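Local structure of protein her-1 (Caenorhabditis elegans, 1SZH) at residues A[86-89]-A[90-94]; A[125-128]-A[129-132]. The protein dictates male development in the worm, probably as a secreted cell-signalling protein, and inhibits the function of tra-2a. The protein carries 2 engineered substitutions. All coordinates share one frame; numbering follows the deposited sequence.

Contact 1 (A[86-89]-A[90-94]); sequences SGRR and CENRC. With ACT (acetate ion), chain C.
S86 to R89 accept i to i+4 hydrogen bonds from C90 to R93, so the stretch is regular alpha-helix, about two and a half turns of helix 85-97. The bond from C90 N to S86 O measures 2.9 Å. An acetate ion, probably from the crystallisation liquor, bridges two arginines one turn apart. R89 reaches it with a chain extended from CG to NE. R93 instead bends at chi2 (85°) and chi3 (54°), which turns its guanidinium back to the same ion. Each arginine donates from NE, in the plane of its guanidinium, to a different acetate oxygen. R93 NH1 also makes a weak hydrogen bond to S111 OG. On another side of the helix, N92 ND2 lies over one face of the R88 guanidinium, off-centre. The two planes are almost perpendicular, and ND2 is also 3.7 Å from R88 CG. With an alanine here instead of N92, that face is likely to lose its amide neighbour, leaving R88 freer to turn. Disulfides join the buried C90 to C115, at the end of helix 105-115, and C94 to C76, before helix 85-97. At the acetate, R89 NE lies 3.0 Å from OXT in a nearly straight bond (175°), and R93 NE lies 2.9 Å from O.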
loop_
_atom_site.group_PDB
_atom_site.type_symbol
_atom_site.label_atom_id
_atom_site.label_comp_id
_atom_site.label_asym_id
_atom_site.label_seq_id
_atom_site.Cartn_x
_atom_site.Cartn_y
_atom_site.Cartn_z
ATOM N N SER A 86 14.328 5.719 -13.387
ATOM C CA SER A 86 12.926 6.096 -13.164
ATOM C C SER A 86 12.108 4.871 -12.784
ATOM O O SER A 86 11.166 4.963 -11.997
ATOM C CB SER A 86 12.341 6.787 -14.408
ATOM O OG SER A 86 12.268 5.898 -15.507
ATOM N N GLY A 87 12.496 3.713 -13.301
ATOM C CA GLY A 87 11.771 2.493 -12.972
ATOM C C GLY A 87 11.884 2.177 -11.493
ATOM O O GLY A 87 10.887 1.893 -10.827
ATOM N N ARG A 88 13.105 2.232 -10.974
ATOM C CA ARG A 88 13.349 1.961 -9.558
ATOM C C ARG A 88 12.664 3.030 -8.706
ATOM O O ARG A 88 12.129 2.732 -7.641
ATOM C CB ARG A 88 14.849 1.954 -9.281
ATOM C CG ARG A 88 15.228 1.701 -7.835
ATOM C CD ARG A 88 16.712 1.329 -7.747
ATOM N NE ARG A 88 17.170 1.130 -6.373
ATOM C CZ ARG A 88 17.343 2.111 -5.491
ATOM N NH1 ARG A 88 17.101 3.367 -5.839
ATOM N NH2 ARG A 88 17.756 1.835 -4.261
ATOM N N ARG A 89 12.656 4.270 -9.189
ATOM C CA ARG A 89 11.999 5.328 -8.438
ATOM C C ARG A 89 10.491 5.079 -8.349
ATOM O O ARG A 89 9.894 5.269 -7.294
ATOM C CB ARG A 89 12.244 6.698 -9.089
ATOM C CG ARG A 89 11.714 7.838 -8.275
ATOM C CD ARG A 89 12.022 9.151 -8.944
ATOM N NE ARG A 89 11.653 10.274 -8.087
ATOM C CZ ARG A 89 11.632 11.534 -8.526
ATOM N NH1 ARG A 89 11.952 11.804 -9.785
ATOM N NH2 ARG A 89 11.282 12.511 -7.715
ATOM N N CYS A 90 9.877 4.672 -9.456
ATOM C CA CYS A 90 8.440 4.414 -9.425
ATOM C C CYS A 90 8.173 3.172 -8.569
ATOM O O CYS A 90 7.178 3.119 -7.843
ATOM C CB CYS A 90 7.922 4.221 -10.866
ATOM S SG CYS A 90 6.135 4.129 -11.132
ATOM N N GLU A 91 9.065 2.181 -8.637
ATOM C CA GLU A 91 8.882 0.967 -7.831
ATOM C C GLU A 91 8.871 1.327 -6.340
ATOM O O GLU A 91 7.980 0.895 -5.582
ATOM C CB GLU A 91 10.006 -0.041 -8.104
ATOM C CG GLU A 91 10.037 -1.211 -7.122
ATOM C CD GLU A 91 11.109 -2.219 -7.450
ATOM O OE1 GLU A 91 11.875 -1.977 -8.404
ATOM O OE2 GLU A 91 11.182 -3.253 -6.752
ATOM N N ASN A 92 9.840 2.142 -5.927
ATOM C CA ASN A 92 9.927 2.546 -4.521
ATOM C C ASN A 92 8.758 3.425 -4.087
ATOM O O ASN A 92 8.265 3.271 -2.968
ATOM C CB ASN A 92 11.265 3.238 -4.248
ATOM C CG ASN A 92 12.436 2.266 -4.319
ATOM O OD1 ASN A 92 12.282 1.073 -4.033
ATOM N ND2 ASN A 92 13.610 2.769 -4.683
ATOM N N ARG A 93 8.315 4.321 -4.968
ATOM C CA ARG A 93 7.183 5.197 -4.694
ATOM C C ARG A 93 5.964 4.285 -4.500
ATOM O O ARG A 93 5.189 4.459 -3.566
ATOM C CB ARG A 93 6.977 6.146 -5.884
ATOM C CG ARG A 93 5.570 6.752 -6.066
ATOM C CD ARG A 93 5.326 8.011 -5.259
ATOM N NE ARG A 93 6.302 9.087 -5.455
ATOM C CZ ARG A 93 6.178 10.116 -6.302
ATOM N NH1 ARG A 93 5.121 10.246 -7.090
ATOM N NH2 ARG A 93 7.102 11.074 -6.300
ATOM N N CYS A 94 5.804 3.310 -5.396
ATOM C CA CYS A 94 4.684 2.371 -5.304
ATOM C C CYS A 94 4.731 1.604 -3.976
ATOM O O CYS A 94 3.727 1.513 -3.271
ATOM C CB CYS A 94 4.773 1.405 -6.495
ATOM S SG CYS A 94 3.435 0.207 -6.679
HETATM C C ACT C . 9.781 10.023 -4.700
HETATM O O ACT C . 8.856 9.295 -4.111
HETATM O OXT ACT C . 10.848 9.584 -5.261
HETATM C CH3 ACT C . 9.667 11.506 -4.796
#

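Contact 2 (A[125-128]-A[129-132]); sequences CFEK and CRSL
E127 O is gripped twice, by S131 N at 3.0 Å and by a water that donates to it. The same water also hydrogen-bonds S131 OG, which ties the serine hydroxyl back to the preceding turn of helix 120-134. The backbone is alpha-helical here, with C129 N hydrogen-bonded to C125 O at 2.8 Å.

E127 and R130 form an i to i+3 salt bridge. Their side chains run alongside each other and point the same way. E127 bends at chi2 (-78°), which carries its carboxylate over to the arginine. OE1 presents its syn lone pair to R130 NH1 at 3.3 Å. It meets the guanidinium at its edge, close to its plane, and the carboxylate plane is turned only 17° from it. The stronger partner is D72, whose OD2 forms a salt bridge with R130 NE. The long bond to E127 adds a second hold, on NH1, and the two together are likely to limit rotation of the guanidinium.

The aliphatic part of R130 crosses the F126 ring. CG lies over one ring face, and CD is 3.9 Å from F126 CE2. K128 is extended beyond CG, and its NZ hydrogen-bonds Y147 O.

C125 and C129 bind this helix by disulfides to C148 and C75. F126 packs on L109 and I112 of helix 105-115 and meets the F79 ring, while L132 rests on the loop at Y147.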
loop_
_atom_site.group_PDB
_atom_site.type_symbol
_atom_site.label_atom_id
_atom_site.label_comp_id
_atom_site.label_asym_id
_atom_site.label_seq_id
_atom_site.Cartn_x
_atom_site.Cartn_y
_atom_site.Cartn_z
ATOM N N CYS A 125 0.649 -4.665 -15.995
ATOM C CA CYS A 125 1.107 -5.868 -15.300
ATOM C C CYS A 125 0.858 -5.712 -13.790
ATOM O O CYS A 125 0.444 -6.645 -13.111
ATOM C CB CYS A 125 2.585 -6.085 -15.563
ATOM S SG CYS A 125 3.286 -7.534 -14.807
ATOM N N PHE A 126 1.110 -4.515 -13.267
ATOM C CA PHE A 126 0.875 -4.241 -11.854
ATOM C C PHE A 126 -0.609 -4.505 -11.550
ATOM O O PHE A 126 -0.954 -5.135 -10.547
ATOM C CB PHE A 126 1.239 -2.757 -11.573
ATOM C CG PHE A 126 0.772 -2.234 -10.216
ATOM C CD1 PHE A 126 1.441 -2.587 -9.045
ATOM C CD2 PHE A 126 -0.324 -1.381 -10.132
ATOM C CE1 PHE A 126 1.017 -2.096 -7.789
ATOM C CE2 PHE A 126 -0.765 -0.869 -8.877
ATOM C CZ PHE A 126 -0.097 -1.231 -7.707
ATOM N N GLU A 127 -1.487 -4.022 -12.418
ATOM C CA GLU A 127 -2.909 -4.216 -12.195
ATOM C C GLU A 127 -3.272 -5.697 -12.324
ATOM O O GLU A 127 -4.098 -6.198 -11.561
ATOM C CB GLU A 127 -3.716 -3.359 -13.169
ATOM C CG GLU A 127 -3.653 -1.845 -12.863
ATOM C CD GLU A 127 -4.562 -1.411 -11.711
ATOM O OE1 GLU A 127 -4.346 -1.844 -10.554
ATOM O OE2 GLU A 127 -5.503 -0.625 -11.963
ATOM N N LYS A 128 -2.643 -6.386 -13.267
ATOM C CA LYS A 128 -2.925 -7.824 -13.437
ATOM C C LYS A 128 -2.475 -8.602 -12.192
ATOM O O LYS A 128 -3.144 -9.525 -11.726
ATOM C CB LYS A 128 -2.231 -8.340 -14.700
ATOM C CG LYS A 128 -2.458 -9.829 -15.002
ATOM C CD LYS A 128 -1.976 -10.126 -16.421
ATOM C CE LYS A 128 -2.476 -11.468 -16.924
ATOM N NZ LYS A 128 -2.079 -11.650 -18.348
ATOM N N CYS A 129 -1.319 -8.246 -11.648
ATOM C CA CYS A 129 -0.828 -8.877 -10.438
ATOM C C CYS A 129 -1.865 -8.686 -9.318
ATOM O O CYS A 129 -2.130 -9.619 -8.568
ATOM C CB CYS A 129 0.522 -8.231 -10.058
ATOM S SG CYS A 129 1.289 -8.772 -8.545
ATOM N N ARG A 130 -2.432 -7.483 -9.188
ATOM C CA ARG A 130 -3.432 -7.255 -8.152
ATOM C C ARG A 130 -4.666 -8.139 -8.374
ATOM O O ARG A 130 -5.210 -8.686 -7.414
ATOM C CB ARG A 130 -3.849 -5.787 -8.104
ATOM C CG ARG A 130 -2.743 -4.824 -7.614
ATOM C CD ARG A 130 -3.326 -3.401 -7.484
ATOM N NE ARG A 130 -4.347 -3.367 -6.445
ATOM C CZ ARG A 130 -5.473 -2.668 -6.507
ATOM N NH1 ARG A 130 -5.748 -1.915 -7.569
ATOM N NH2 ARG A 130 -6.336 -2.735 -5.498
ATOM N N SER A 131 -5.100 -8.255 -9.632
ATOM C CA SER A 131 -6.259 -9.094 -9.965
ATOM C C SER A 131 -5.984 -10.554 -9.626
ATOM O O SER A 131 -6.836 -11.225 -9.042
ATOM C CB SER A 131 -6.600 -8.968 -11.454
ATOM O OG SER A 131 -7.154 -7.691 -11.723
ATOM N N LEU A 132 -4.801 -11.058 -9.978
ATOM C CA LEU A 132 -4.462 -12.452 -9.660
ATOM C C LEU A 132 -4.450 -12.691 -8.134
ATOM O O LEU A 132 -4.905 -13.742 -7.661
ATOM C CB LEU A 132 -3.102 -12.828 -10.255
ATOM C CG LEU A 132 -3.077 -13.122 -11.763
ATOM C CD1 LEU A 132 -1.664 -13.521 -12.140
ATOM C CD2 LEU A 132 -4.061 -14.237 -12.107
HETATM O O HOH W 1 -6.541 -4.632 -10.764
#

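How the contacts relate
Both contacts are local, and neither closes a long loop. After helices 8-18, 24-33 and 47-59 the chain reaches contact 1 in helix 85-97. It then runs through helix 105-115 before contact 2 follows within helix 120-134. The two are in series and neither nest nor cross. Their centres are about 17 Å apart, yet they touch directly: C94 SG packs 3.5 Å from F126 CE1. Helix 105-115 is joined to contact 1 through C90 and covers the F126 side of contact 2. The adjacent cysteines C75 and C76 reach contact 2 and contact 1 respectively, and F79 touches both. Together these links tie three helices and the segment before them into one disulfide-braced unit.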